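Local coordinates for glycoside hydrolase 15-related protein (Kribbella flavida, PDB 5Z3E), which hydrolyses the alpha-1,6-glucosidic linkage of isomaltose from its non-reducing end, releasing beta-D-glucose and D-glucose during intracellular breakdown of a starch-derived cyclic tetrasaccharide, at residues H44-I49 with S85-V90; D151-W156 with V182-A187; V161-R166 with E172-G177. The protein carries 1 engineered substitution. All coordinates share one frame; numbering follows the deposited sequence.

Contact 1: residues H44-I49 with S85-V90; sequences HSHAVI and SRYGDV
His46 lays its CB over the face of Tyr87, while its imidazole, nearly parallel to the phenol ring but slid off it, reaches the carboxylate of Asp89, so one side chain makes both the apolar and the polar half of this contact. The tight part is the tyrosine face. His46 CB sits 3.7 Å from the ring centroid of Tyr87 and close to the ring normal, in a CH-pi contact, while His46 CG comes to 3.4 Å from Tyr87 CE2. The rings themselves meet less fully: their planes are only 8° apart, but with centroids 4.5 Å apart they barely overlap. With CG anti to the backbone N (chi1 169°), the imidazole extends from helix 32-52 across the tyrosine, and its NE2 donates a nearly straight hydrogen bond of 2.7 Å to Asp89 OD2. The acceptor lies close to the imidazole plane and offers its anti lone pair; the carboxylate itself is turned 41° from the ring. Helix 74-87 ends here in a Schellman motif whose C-prime residue is Gly88, with a positive phi that suits glycine. Asp89 then stands at the N-cap of the next helix, where OD1 accepts from Ser92 N, so both carboxylate oxygens are engaged and the group's rotation is fixed. On the solvent side, all three touching residues remain partly exposed. On the protein side, Leu389 of helix 382-394 packs on Tyr87, and Ile84 touches both His46 and Asp89.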
# COMPACT_ATOMS: atom_id res chain seq x y z
N HIS A 44 -6.78 17.96 9.14
CA HIS A 44 -6.79 17.02 10.24
C HIS A 44 -5.98 15.77 9.91
O HIS A 44 -5.30 15.23 10.78
CB HIS A 44 -8.22 16.64 10.62
CG HIS A 44 -8.30 15.59 11.67
ND1 HIS A 44 -7.96 15.82 13.00
CD2 HIS A 44 -8.59 14.27 11.59
CE1 HIS A 44 -8.06 14.70 13.68
NE2 HIS A 44 -8.45 13.75 12.86
N SER A 45 -6.06 15.30 8.66
CA SER A 45 -5.31 14.13 8.26
C SER A 45 -3.81 14.36 8.42
O SER A 45 -3.09 13.50 8.93
CB SER A 45 -5.63 13.76 6.82
OG SER A 45 -6.95 13.24 6.68
N HIS A 46 -3.32 15.49 7.95
CA HIS A 46 -1.92 15.82 8.15
C HIS A 46 -1.58 15.88 9.63
O HIS A 46 -0.55 15.35 10.08
CB HIS A 46 -1.58 17.14 7.47
CG HIS A 46 -0.24 17.66 7.88
ND1 HIS A 46 -0.08 18.61 8.83
CD2 HIS A 46 1.01 17.33 7.46
CE1 HIS A 46 1.22 18.82 9.00
NE2 HIS A 46 1.90 18.07 8.18
N ALA A 47 -2.44 16.50 10.44
CA ALA A 47 -2.18 16.66 11.85
C ALA A 47 -2.14 15.33 12.58
O ALA A 47 -1.25 15.11 13.41
CB ALA A 47 -3.21 17.59 12.49
N VAL A 48 -3.06 14.44 12.30
CA VAL A 48 -3.12 13.22 13.06
C VAL A 48 -1.96 12.27 12.65
O VAL A 48 -1.41 11.57 13.50
CB VAL A 48 -4.53 12.60 13.00
CG1 VAL A 48 -4.78 12.00 11.64
CG2 VAL A 48 -4.74 11.56 14.06
N ILE A 49 -1.55 12.30 11.39
CA ILE A 49 -0.41 11.50 10.97
C ILE A 49 0.86 12.00 11.64
O ILE A 49 1.66 11.23 12.20
CB ILE A 49 -0.27 11.51 9.43
CG1 ILE A 49 -1.38 10.69 8.77
CG2 ILE A 49 1.10 11.00 9.02
CD1 ILE A 49 -1.56 10.96 7.29
N SER A 85 3.87 13.69 1.71
CA SER A 85 4.74 14.33 0.74
C SER A 85 3.94 15.21 -0.22
O SER A 85 4.33 16.35 -0.51
CB SER A 85 5.51 13.26 -0.04
OG SER A 85 6.32 13.85 -1.03
N ARG A 86 2.80 14.72 -0.69
CA ARG A 86 1.90 15.53 -1.52
C ARG A 86 1.38 16.74 -0.79
O ARG A 86 1.26 17.82 -1.36
CB ARG A 86 0.74 14.67 -2.01
CG ARG A 86 1.10 13.70 -3.12
CD ARG A 86 -0.02 12.73 -3.38
NE ARG A 86 0.15 11.88 -4.55
CZ ARG A 86 -0.55 11.94 -5.67
NH1 ARG A 86 -1.44 12.90 -5.87
NH2 ARG A 86 -0.38 11.02 -6.60
N TYR A 87 1.07 16.58 0.50
CA TYR A 87 0.61 17.69 1.32
C TYR A 87 1.67 18.74 1.46
O TYR A 87 1.35 19.92 1.67
CB TYR A 87 0.19 17.16 2.70
CG TYR A 87 -0.56 18.14 3.55
CD1 TYR A 87 -1.94 18.23 3.45
CD2 TYR A 87 0.07 18.94 4.47
CE1 TYR A 87 -2.66 19.11 4.23
CE2 TYR A 87 -0.68 19.85 5.27
CZ TYR A 87 -2.03 19.90 5.13
OH TYR A 87 -2.79 20.79 5.90
N GLY A 88 2.94 18.36 1.37
CA GLY A 88 4.06 19.29 1.38
C GLY A 88 4.91 19.25 2.62
O GLY A 88 5.80 20.09 2.77
N ASP A 89 4.67 18.29 3.52
CA ASP A 89 5.46 18.20 4.75
C ASP A 89 6.71 17.35 4.48
O ASP A 89 6.77 16.15 4.72
CB ASP A 89 4.63 17.68 5.91
CG ASP A 89 5.32 17.81 7.24
OD1 ASP A 89 6.56 17.93 7.29
OD2 ASP A 89 4.59 17.80 8.27
N VAL A 90 7.69 18.02 3.88
CA VAL A 90 8.93 17.39 3.47
C VAL A 90 9.66 16.82 4.66
O VAL A 90 10.24 15.72 4.57
CB VAL A 90 9.78 18.40 2.69
CG1 VAL A 90 11.13 17.86 2.33
CG2 VAL A 90 9.06 18.87 1.41

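Contact 2: residues D151-W156 with V182-A187; sequences DGYGMW and VDYLLA
Tyr184 turns the edge of its ring toward the face of Tyr153 in a T-shaped pair, with planes 70° apart and centroids 5.2 Å apart. The closest atoms are Tyr184 CE2 and Tyr153 CD2, at 3.8 Å, near the rim of the accepting ring. Beside the pair, Leu185 reaches across to the backbone of the opposite helix: its CD1 lies 3.6 Å from Gly154 N, and its CD2 is 4.1 Å from Tyr153 CB. With no side chain at Gly154, the Leu185 methyl can rest directly on the helix backbone. Tyr184 CG, anti to the backbone N (chi1 -175°), carries its ring to the face of Tyr153. Behind them the helix segments cross at -130°, with their axes 10.0 Å apart at closest approach. Farther out, each phenol oxygen hydrogen-bonds to a loop residue, Tyr153 OH to Pro131 O and Tyr184 OH to Leu130 N, while Ile212 of helix 206-220 packs on Leu185. No hydrogen bond links the two segments, so dispersion and ring electrostatics join them, and both buried hydroxyls find their polar partners in the loop.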
# COMPACT_ATOMS: atom_id res chain seq x y z
N ASP A 151 5.27 -7.22 -0.41
CA ASP A 151 4.72 -6.00 -1.02
C ASP A 151 5.31 -4.73 -0.43
O ASP A 151 5.52 -3.75 -1.16
CB ASP A 151 3.19 -5.95 -0.91
CG ASP A 151 2.69 -5.93 0.49
OD1 ASP A 151 2.87 -6.96 1.18
OD2 ASP A 151 2.16 -4.89 0.92
N GLY A 152 5.53 -4.70 0.88
CA GLY A 152 5.90 -3.45 1.52
C GLY A 152 7.23 -2.91 1.05
O GLY A 152 7.44 -1.71 0.97
N TYR A 153 8.17 -3.81 0.73
CA TYR A 153 9.46 -3.39 0.24
C TYR A 153 9.33 -2.74 -1.13
O TYR A 153 10.02 -1.77 -1.43
CB TYR A 153 10.43 -4.61 0.21
CG TYR A 153 10.63 -5.16 1.62
CD1 TYR A 153 11.47 -4.52 2.52
CD2 TYR A 153 9.96 -6.26 2.09
CE1 TYR A 153 11.58 -4.93 3.83
CE2 TYR A 153 10.05 -6.68 3.39
CZ TYR A 153 10.85 -6.00 4.29
OH TYR A 153 10.96 -6.32 5.62
N GLY A 154 8.45 -3.28 -1.99
CA GLY A 154 8.19 -2.65 -3.27
C GLY A 154 7.54 -1.29 -3.12
O GLY A 154 7.90 -0.32 -3.81
N MET A 155 6.55 -1.19 -2.23
CA MET A 155 5.90 0.08 -1.98
C MET A 155 6.90 1.11 -1.50
O MET A 155 6.83 2.28 -1.90
CB MET A 155 4.76 -0.07 -0.99
CG MET A 155 3.71 -1.04 -1.46
SD MET A 155 2.20 -0.77 -0.56
CE MET A 155 1.21 -2.16 -1.09
N TRP A 156 7.83 0.73 -0.63
CA TRP A 156 8.75 1.72 -0.11
C TRP A 156 9.61 2.29 -1.23
O TRP A 156 9.82 3.50 -1.31
CB TRP A 156 9.63 1.16 1.01
CG TRP A 156 10.52 2.27 1.52
CD1 TRP A 156 10.11 3.43 2.07
CD2 TRP A 156 11.94 2.38 1.38
NE1 TRP A 156 11.16 4.26 2.32
CE2 TRP A 156 12.30 3.65 1.90
CE3 TRP A 156 12.95 1.55 0.88
CZ2 TRP A 156 13.64 4.07 1.96
CZ3 TRP A 156 14.26 1.99 0.94
CH2 TRP A 156 14.59 3.24 1.48
N VAL A 182 16.18 -3.49 -3.07
CA VAL A 182 16.27 -3.95 -4.45
C VAL A 182 16.85 -5.35 -4.50
O VAL A 182 16.32 -6.23 -5.18
CB VAL A 182 17.09 -2.98 -5.33
CG1 VAL A 182 17.38 -3.60 -6.68
CG2 VAL A 182 16.37 -1.66 -5.50
N ASP A 183 17.97 -5.58 -3.82
CA ASP A 183 18.59 -6.90 -3.86
C ASP A 183 17.60 -7.97 -3.38
O ASP A 183 17.53 -9.06 -3.94
CB ASP A 183 19.85 -6.93 -3.01
CG ASP A 183 21.05 -6.24 -3.65
OD1 ASP A 183 21.06 -5.99 -4.87
OD2 ASP A 183 22.03 -6.02 -2.89
N TYR A 184 16.87 -7.67 -2.31
CA TYR A 184 15.89 -8.60 -1.76
C TYR A 184 14.80 -8.90 -2.79
O TYR A 184 14.46 -10.07 -3.02
CB TYR A 184 15.33 -7.98 -0.49
CG TYR A 184 14.37 -8.86 0.29
CD1 TYR A 184 14.80 -10.01 0.92
CD2 TYR A 184 13.04 -8.51 0.44
CE1 TYR A 184 13.94 -10.78 1.68
CE2 TYR A 184 12.17 -9.26 1.21
CZ TYR A 184 12.63 -10.39 1.84
OH TYR A 184 11.85 -11.16 2.66
N LEU A 185 14.22 -7.86 -3.39
CA LEU A 185 13.14 -8.07 -4.33
C LEU A 185 13.57 -8.75 -5.61
O LEU A 185 12.82 -9.56 -6.15
CB LEU A 185 12.45 -6.75 -4.63
CG LEU A 185 11.67 -6.14 -3.47
CD1 LEU A 185 11.15 -4.79 -3.84
CD2 LEU A 185 10.57 -7.07 -3.01
N LEU A 186 14.77 -8.46 -6.10
CA LEU A 186 15.24 -9.13 -7.31
C LEU A 186 15.33 -10.64 -7.07
O LEU A 186 15.12 -11.42 -7.98
CB LEU A 186 16.57 -8.57 -7.79
CG LEU A 186 16.53 -7.15 -8.33
CD1 LEU A 186 17.94 -6.70 -8.64
CD2 LEU A 186 15.67 -7.01 -9.56
N ALA A 187 15.69 -11.04 -5.85
CA ALA A 187 15.79 -12.46 -5.52
C ALA A 187 14.46 -13.13 -5.27
O ALA A 187 14.32 -14.32 -5.56
CB ALA A 187 16.67 -12.62 -4.29

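Contact 3: residues V161-R166 with E172-G177; sequences VTHAAR and ERWRAG
The turn that connects helix 151-167 to helix 175-188 brings the start of the second helix back against the end of the first, a helical hairpin of the kind from which the alpha-helical catalytic domain of family 15 glycosidases is built. Trp174 occupies the N-cap position of helix 175-188 and sends its indole toward His163. The touch is slight: Trp174 CH2 lies in the imidazole plane, at its edge, 4.0 Å from His163 CD2. The ring planes are 51° apart, and the pair is oblique. His163 holds its CG anti to the backbone N (chi1 174°), which carries the imidazole off helix 151-167 toward the indole. Both rings suit their buried places. The indole brings a broad carbon surface and an NE1 that hydrogen-bonds to Asp98 OD1, whereas the imidazole offers a C-H edge to the indole and its ND1 to Ser85 OG of helix 74-87. Helix 90-105 runs alongside both rings: its His97 meets the imidazole and packs edge-to-face with the indole, and its Ala93 touches His163, while helix 206-220 packs on Val161 with Ala218 and Val219.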
# COMPACT_ATOMS: atom_id res chain seq x y z
N VAL A 161 11.30 7.06 -4.10
CA VAL A 161 11.63 7.64 -5.39
C VAL A 161 10.66 8.76 -5.73
O VAL A 161 11.06 9.84 -6.20
CB VAL A 161 11.65 6.56 -6.48
CG1 VAL A 161 11.75 7.18 -7.87
CG2 VAL A 161 12.81 5.60 -6.26
N THR A 162 9.38 8.52 -5.52
CA THR A 162 8.35 9.51 -5.86
C THR A 162 8.53 10.77 -5.03
O THR A 162 8.42 11.90 -5.55
CB THR A 162 6.95 8.90 -5.67
OG1 THR A 162 6.82 7.77 -6.53
CG2 THR A 162 5.85 9.88 -6.02
N HIS A 163 8.81 10.62 -3.74
CA HIS A 163 9.05 11.75 -2.85
C HIS A 163 10.26 12.56 -3.29
O HIS A 163 10.22 13.79 -3.35
CB HIS A 163 9.24 11.20 -1.44
CG HIS A 163 9.64 12.23 -0.45
ND1 HIS A 163 8.83 13.31 -0.13
CD2 HIS A 163 10.77 12.34 0.29
CE1 HIS A 163 9.48 14.02 0.77
NE2 HIS A 163 10.66 13.46 1.05
N ALA A 164 11.37 11.87 -3.59
CA ALA A 164 12.56 12.57 -4.00
C ALA A 164 12.36 13.33 -5.29
O ALA A 164 12.89 14.44 -5.46
CB ALA A 164 13.74 11.62 -4.10
N ALA A 165 11.64 12.75 -6.23
CA ALA A 165 11.36 13.45 -7.49
C ALA A 165 10.50 14.67 -7.24
O ALA A 165 10.73 15.73 -7.82
CB ALA A 165 10.68 12.51 -8.47
N ARG A 166 9.47 14.54 -6.40
CA ARG A 166 8.55 15.64 -6.14
C ARG A 166 9.27 16.84 -5.57
O ARG A 166 8.98 17.98 -5.92
CB ARG A 166 7.47 15.16 -5.18
CG ARG A 166 6.47 16.25 -4.78
CD ARG A 166 5.36 15.71 -3.90
NE ARG A 166 4.51 14.79 -4.66
CZ ARG A 166 4.40 13.47 -4.48
NH1 ARG A 166 3.68 12.77 -5.33
NH2 ARG A 166 5.00 12.86 -3.48
N GLU A 172 20.81 9.71 -2.69
CA GLU A 172 21.94 9.12 -1.97
C GLU A 172 21.69 9.11 -0.46
O GLU A 172 22.23 8.27 0.25
CB GLU A 172 23.25 9.82 -2.34
CG GLU A 172 24.50 9.17 -1.78
CD GLU A 172 24.85 7.80 -2.32
OE1 GLU A 172 24.32 7.37 -3.34
OE2 GLU A 172 25.73 7.15 -1.73
N ARG A 173 20.85 10.03 0.05
CA ARG A 173 20.46 10.01 1.46
C ARG A 173 19.91 8.66 1.91
O ARG A 173 20.10 8.29 3.06
CB ARG A 173 19.40 11.12 1.67
CG ARG A 173 18.75 11.18 3.06
CD ARG A 173 17.97 12.44 3.20
NE ARG A 173 17.21 12.46 4.45
CZ ARG A 173 16.34 13.41 4.78
NH1 ARG A 173 16.14 14.43 3.96
NH2 ARG A 173 15.64 13.33 5.90
N TRP A 174 19.21 7.97 1.01
CA TRP A 174 18.51 6.72 1.33
C TRP A 174 19.00 5.54 0.49
O TRP A 174 18.43 4.46 0.55
CB TRP A 174 17.00 6.91 1.14
CG TRP A 174 16.44 8.01 2.00
CD1 TRP A 174 16.43 8.04 3.36
CD2 TRP A 174 15.79 9.22 1.58
NE1 TRP A 174 15.83 9.19 3.82
CE2 TRP A 174 15.43 9.92 2.74
CE3 TRP A 174 15.50 9.79 0.34
CZ2 TRP A 174 14.76 11.15 2.68
CZ3 TRP A 174 14.86 11.01 0.30
CH2 TRP A 174 14.49 11.67 1.46
N ARG A 175 20.07 5.73 -0.28
CA ARG A 175 20.48 4.76 -1.29
C ARG A 175 20.88 3.42 -0.70
O ARG A 175 20.56 2.38 -1.30
CB ARG A 175 21.60 5.36 -2.14
CG ARG A 175 22.31 4.37 -3.05
CD ARG A 175 21.41 3.84 -4.17
NE ARG A 175 22.19 2.94 -5.04
CZ ARG A 175 23.05 3.35 -5.96
NH1 ARG A 175 23.11 4.63 -6.32
NH2 ARG A 175 23.84 2.47 -6.56
N ALA A 176 21.63 3.40 0.40
CA ALA A 176 22.09 2.10 0.89
C ALA A 176 20.91 1.25 1.34
O ALA A 176 20.94 0.02 1.21
CB ALA A 176 23.15 2.26 1.95
N GLY A 177 19.84 1.87 1.86
CA GLY A 177 18.63 1.14 2.18
C GLY A 177 17.87 0.68 0.92
O GLY A 177 17.40 -0.45 0.86

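Overall arrangement
Along the chain contact 1 closes before the other two begin, and contact 3 is nested within the loop closed by contact 2. Contacts 2 and 3 join the same pair of sequence neighbours, helix 151-167 and helix 175-188, at two levels, with centres 14 Å apart; Trp156 of contact 2 packs on Gly177 of contact 3. Contact 1 joins helix 32-52 to the C-terminal end of the next long helix, 74-87, and the turn after it, its centre 19 Å from that of contact 3 and 25 Å from that of contact 2. Ser85 bridges contacts 1 and 3, linking helix 74-87 to helix 151-167. All three contacts lie away from the annotated active-site residues.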